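PDB 5JOQ: Lmo2184 protein from Listeria monocytogenes serovar 1/2a, which probably serves as the lipid-anchored substrate-binding protein of an iron-uptake ABC transporter, with heme as a likely ligand. Local coordinates for residues Thr45-Met48 with Asp49-Leu53; Ala186-Gly189 with Asp190-Lys193. One frame throughout, in Å; residues are numbered along the deposited sequence. Where two conformers were deposited one is given.

Contact 1: residues Thr45-Met48 with Asp49-Leu53; sequences TEIM and DKLDL
I47 and L51, one turn apart, run side by side and point the same way at the C-terminal end of helix 42-50, which finishes in a Schellman motif. The CG2 methyl of I47, held anti to the backbone N, meets CD1 of L51 at 4.0 Å. Both residues are buried against L133 of helix 123-136, where branched aliphatic chains suit the greasy surface. M48 packs on the same leucine: its chain bends at chi2 (-74°) and again at chi3, which brings CE near L51 CD1, while its sulfur lies across the side chain of L53, SD to CD1 3.9 Å. The flexible thioether can thus follow both leucines round the turn. D52 closes the helix with positive phi (60°), and its carboxylate forms a salt bridge with R68. The motif's two bonds follow: D52 N donates to D49 O (3.1 Å), and L53 N donates a nearly straight bond to M48 O (3.1 Å). On the polar flank, a water donates to E46 O, already the acceptor for K50 N, and its second hydrogen bond goes to the carboxylate of D49, at 3.0 Å from OD2.

Contact 2: residues Ala186-Gly189 with Asp190-Lys193; sequences AYIG and DLVK
D190 N donates to A186 O over 2.8 Å, the first main-chain bond of helix 187-194, with A186 in the N-cap position. The D190 side chain starts beside the carbonyl of Y187, CB lying 3.3 Å from Y187 O, and then leads away from the first turn. Its carboxylate takes a hydrogen bond through OD2 from the backbone N of I123, at the start of helix 123-136; a short acidic chain suits this place because it offers an acceptor to an amide of a helix N terminus.

L191 carries most of the side-chain contact. Its CD1 methyl lies over one face of the Y187 ring, 4.1 Å from the centroid and 28° off the normal, a CH-pi contact. Tyrosine brings its ring there by setting CG anti to the backbone N (chi1 166°), and the leucine crosses it at a slant, with CG also over that face, 3.8 Å above the plane and offset toward the rim. The same CD1 meets CD1 of I188 at 4.0 Å, so one branch of the leucine serves two neighbours. This is the i to i+4 and i to i+3 packing of an alpha-helix, on a helix that packs against strand 168-173 and helix 276-288, with I123 also touching both Y187 and L191.

V192 N bonds I188 O, and CG2 of the valine rests 3.6 Å from that same oxygen. Its compact branched side chain touches V169 and I171 of the strand and M283 of helix 276-288. K193 N donates to G189 O at 3.0 Å. The lysine chain is exposed, and in one of its two conformers, bent at chi3 (88°), NZ comes within 3.9 Å of D190 OD1, at most a long and doubtful salt bridge.

From the N terminus, contact 1 (45-53) comes first, at the end of helix 42-50, which follows strand 37-39 of the parallel sheet. The chain then passes through the long helices 123-136 and 140-161 before reaching contact 2 (186-193) on helix 187-194. Each is a single continuous stretch and closes no long loop; they stand in series, neither nested nor crossed. The centres of contact 1 and contact 2 are about 24 Å apart. Between nearest atoms the gap is about 10 Å, so the two do not touch. Helix 123-136 connects them: contact 1 packs on its I130 and L133, contact 2 on I123 at its start. Contact 2 also meets the mixed sheet that holds strand 168-173.

Contact 1: residues Thr45-Met48 with Asp49-Leu53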
loop_
_atom_site.group_PDB
_atom_site.type_symbol
_atom_site.label_atom_id
_atom_site.label_comp_id
_atom_site.label_asym_id
_atom_site.label_seq_id
_atom_site.Cartn_x
_atom_site.Cartn_y
_atom_site.Cartn_z
ATOM N N THR A 45 1.780 16.270 16.740
ATOM C CA THR A 45 2.201 17.557 16.194
ATOM C C THR A 45 1.032 18.529 16.128
ATOM O O THR A 45 1.189 19.725 16.406
ATOM C CB THR A 45 2.805 17.370 14.785
ATOM O OG1 THR A 45 3.944 16.496 14.840
ATOM C CG2 THR A 45 3.289 18.706 14.260
ATOM N N GLU A 46 -0.147 18.033 15.744
ATOM C CA GLU A 46 -1.352 18.867 15.717
ATOM C C GLU A 46 -1.742 19.343 17.118
ATOM O O GLU A 46 -2.186 20.491 17.301
ATOM C CB GLU A 46 -2.499 18.083 15.078
ATOM C CG GLU A 46 -2.211 17.752 13.583
ATOM C CD GLU A 46 -3.251 16.798 12.980
ATOM O OE1 GLU A 46 -3.948 16.068 13.738
ATOM O OE2 GLU A 46 -3.360 16.791 11.736
ATOM N N ILE A 47 -1.593 18.478 18.118
ATOM C CA ILE A 47 -1.873 18.902 19.491
ATOM C C ILE A 47 -0.889 19.985 19.920
ATOM O O ILE A 47 -1.276 20.977 20.544
ATOM C CB ILE A 47 -1.861 17.687 20.438
ATOM C CG1 ILE A 47 -3.165 16.880 20.241
ATOM C CG2 ILE A 47 -1.727 18.154 21.913
ATOM C CD1 ILE A 47 -3.105 15.458 20.822
ATOM N N MET A 48 0.397 19.814 19.595
ATOM C CA MET A 48 1.389 20.827 19.963
ATOM C C MET A 48 1.056 22.188 19.343
ATOM O O MET A 48 1.252 23.243 19.969
ATOM C CB MET A 48 2.777 20.354 19.510
ATOM C CG MET A 48 3.282 19.095 20.190
ATOM S SD MET A 48 3.769 19.479 21.881
ATOM C CE MET A 48 2.495 18.674 22.682
ATOM N N ASP A 49 0.535 22.182 18.117
ATOM C CA ASP A 49 0.120 23.433 17.491
ATOM C C ASP A 49 -1.017 24.095 18.269
ATOM O O ASP A 49 -1.015 25.315 18.466
ATOM C CB ASP A 49 -0.291 23.168 16.039
ATOM C CG ASP A 49 -0.825 24.422 15.341
ATOM O OD1 ASP A 49 -0.093 25.439 15.294
ATOM O OD2 ASP A 49 -1.970 24.383 14.841
ATOM N N LYS A 50 -2.029 23.318 18.670
ATOM C CA LYS A 50 -3.142 23.889 19.430
ATOM C C LYS A 50 -2.683 24.374 20.791
ATOM O O LYS A 50 -3.298 25.288 21.349
ATOM C CB LYS A 50 -4.268 22.862 19.612
ATOM C CG LYS A 50 -4.937 22.427 18.281
ATOM C CD LYS A 50 -5.728 23.540 17.633
ATOM C CE LYS A 50 -6.409 22.988 16.339
ATOM N NZ LYS A 50 -6.758 24.060 15.377
ATOM N N LEU A 51 -1.621 23.767 21.343
ATOM C CA LEU A 51 -1.059 24.214 22.614
ATOM C C LEU A 51 -0.077 25.362 22.460
ATOM O O LEU A 51 0.464 25.841 23.472
ATOM C CB LEU A 51 -0.373 23.042 23.330
ATOM C CG LEU A 51 -1.318 21.902 23.759
ATOM C CD1 LEU A 51 -0.567 20.876 24.597
ATOM C CD2 LEU A 51 -2.572 22.394 24.522
ATOM N N ASP A 52 0.185 25.804 21.230
ATOM C CA ASP A 52 1.077 26.938 20.980
ATOM C C ASP A 52 2.482 26.665 21.521
ATOM O O ASP A 52 3.108 27.517 22.166
ATOM C CB ASP A 52 0.491 28.220 21.587
ATOM C CG ASP A 52 1.240 29.490 21.159
ATOM O OD1 ASP A 52 2.011 29.474 20.169
ATOM O OD2 ASP A 52 1.033 30.531 21.822
ATOM N N LEU A 53 2.994 25.459 21.234
ATOM C CA LEU A 53 4.321 25.047 21.662
ATOM C C LEU A 53 5.271 24.939 20.473
ATOM O O LEU A 53 4.905 24.356 19.449
ATOM C CB LEU A 53 4.242 23.694 22.375
ATOM C CG LEU A 53 3.681 23.816 23.804
ATOM C CD1 LEU A 53 3.269 22.458 24.336
ATOM C CD2 LEU A 53 4.727 24.496 24.727
HETATM O O HOH W 1 -3.455 21.812 15.005
#

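Contact 2: residues Ala186-Gly189 with Asp190-Lys193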
loop_
_atom_site.group_PDB
_atom_site.type_symbol
_atom_site.label_atom_id
_atom_site.label_comp_id
_atom_site.label_asym_id
_atom_site.label_seq_id
_atom_site.Cartn_x
_atom_site.Cartn_y
_atom_site.Cartn_z
ATOM N N ALA A 186 -9.994 -0.227 22.097
ATOM C CA ALA A 186 -9.223 0.468 21.075
ATOM C C ALA A 186 -9.989 1.699 20.602
ATOM O O ALA A 186 -11.197 1.810 20.805
ATOM C CB ALA A 186 -8.926 -0.461 19.880
ATOM N N TYR A 187 -9.275 2.608 19.922
ATOM C CA TYR A 187 -9.865 3.910 19.592
ATOM C C TYR A 187 -11.090 3.783 18.683
ATOM O O TYR A 187 -12.108 4.453 18.900
ATOM C CB TYR A 187 -8.801 4.794 18.942
ATOM C CG TYR A 187 -9.354 6.040 18.238
ATOM C CD1 TYR A 187 -10.046 7.030 18.958
ATOM C CD2 TYR A 187 -9.155 6.232 16.873
ATOM C CE1 TYR A 187 -10.537 8.179 18.340
ATOM C CE2 TYR A 187 -9.630 7.378 16.237
ATOM C CZ TYR A 187 -10.304 8.348 16.978
ATOM O OH TYR A 187 -10.769 9.471 16.356
ATOM N N ILE A 188 -11.010 2.954 17.639
ATOM C CA ILE A 188 -12.184 2.831 16.779
ATOM C C ILE A 188 -13.333 2.205 17.562
ATOM O O ILE A 188 -14.493 2.557 17.350
ATOM C CB ILE A 188 -11.889 2.008 15.511
ATOM C CG1 ILE A 188 -10.759 2.637 14.679
ATOM C CG2 ILE A 188 -13.195 1.832 14.656
ATOM C CD1 ILE A 188 -11.095 3.965 14.130
ATOM N N GLY A 189 -13.046 1.277 18.479
ATOM C CA GLY A 189 -14.098 0.795 19.384
ATOM C C GLY A 189 -14.692 1.896 20.250
ATOM O O GLY A 189 -15.905 1.905 20.531
ATOM N N ASP A 190 -13.846 2.823 20.712
ATOM C CA ASP A 190 -14.345 3.957 21.486
ATOM C C ASP A 190 -15.286 4.833 20.649
ATOM O O ASP A 190 -16.307 5.318 21.149
ATOM C CB ASP A 190 -13.164 4.777 22.016
ATOM C CG ASP A 190 -13.565 5.723 23.119
ATOM O OD1 ASP A 190 -14.299 5.274 24.031
ATOM O OD2 ASP A 190 -13.179 6.901 23.086
ATOM N N LEU A 191 -14.958 5.057 19.368
ATOM C CA LEU A 191 -15.853 5.861 18.523
ATOM C C LEU A 191 -17.211 5.194 18.373
ATOM O O LEU A 191 -18.254 5.857 18.460
ATOM C CB LEU A 191 -15.230 6.085 17.134
ATOM C CG LEU A 191 -13.940 6.902 17.096
ATOM C CD1 LEU A 191 -13.448 6.876 15.640
ATOM C CD2 LEU A 191 -14.281 8.361 17.454
ATOM N N VAL A 192 -17.218 3.879 18.116
ATOM C CA VAL A 192 -18.480 3.156 18.000
ATOM C C VAL A 192 -19.289 3.298 19.285
ATOM O O VAL A 192 -20.493 3.576 19.256
ATOM C CB VAL A 192 -18.222 1.680 17.662
ATOM C CG1 VAL A 192 -19.516 0.862 17.827
ATOM C CG2 VAL A 192 -17.701 1.539 16.197
ATOM N N LYS A 193 -18.628 3.110 20.434
ATOM C CA LYS A 193 -19.312 3.219 21.723
ATOM C C LYS A 193 -19.923 4.601 21.907
ATOM O O LYS A 193 -21.078 4.740 22.332
ATOM C CB LYS A 193 -18.322 2.931 22.862
ATOM C CG LYS A 193 -18.963 2.998 24.280
ATOM C CD LYS A 193 -17.941 2.719 25.415
ATOM C CE LYS A 193 -17.223 4.004 25.868
ATOM N NZ LYS A 193 -16.305 3.834 27.065
#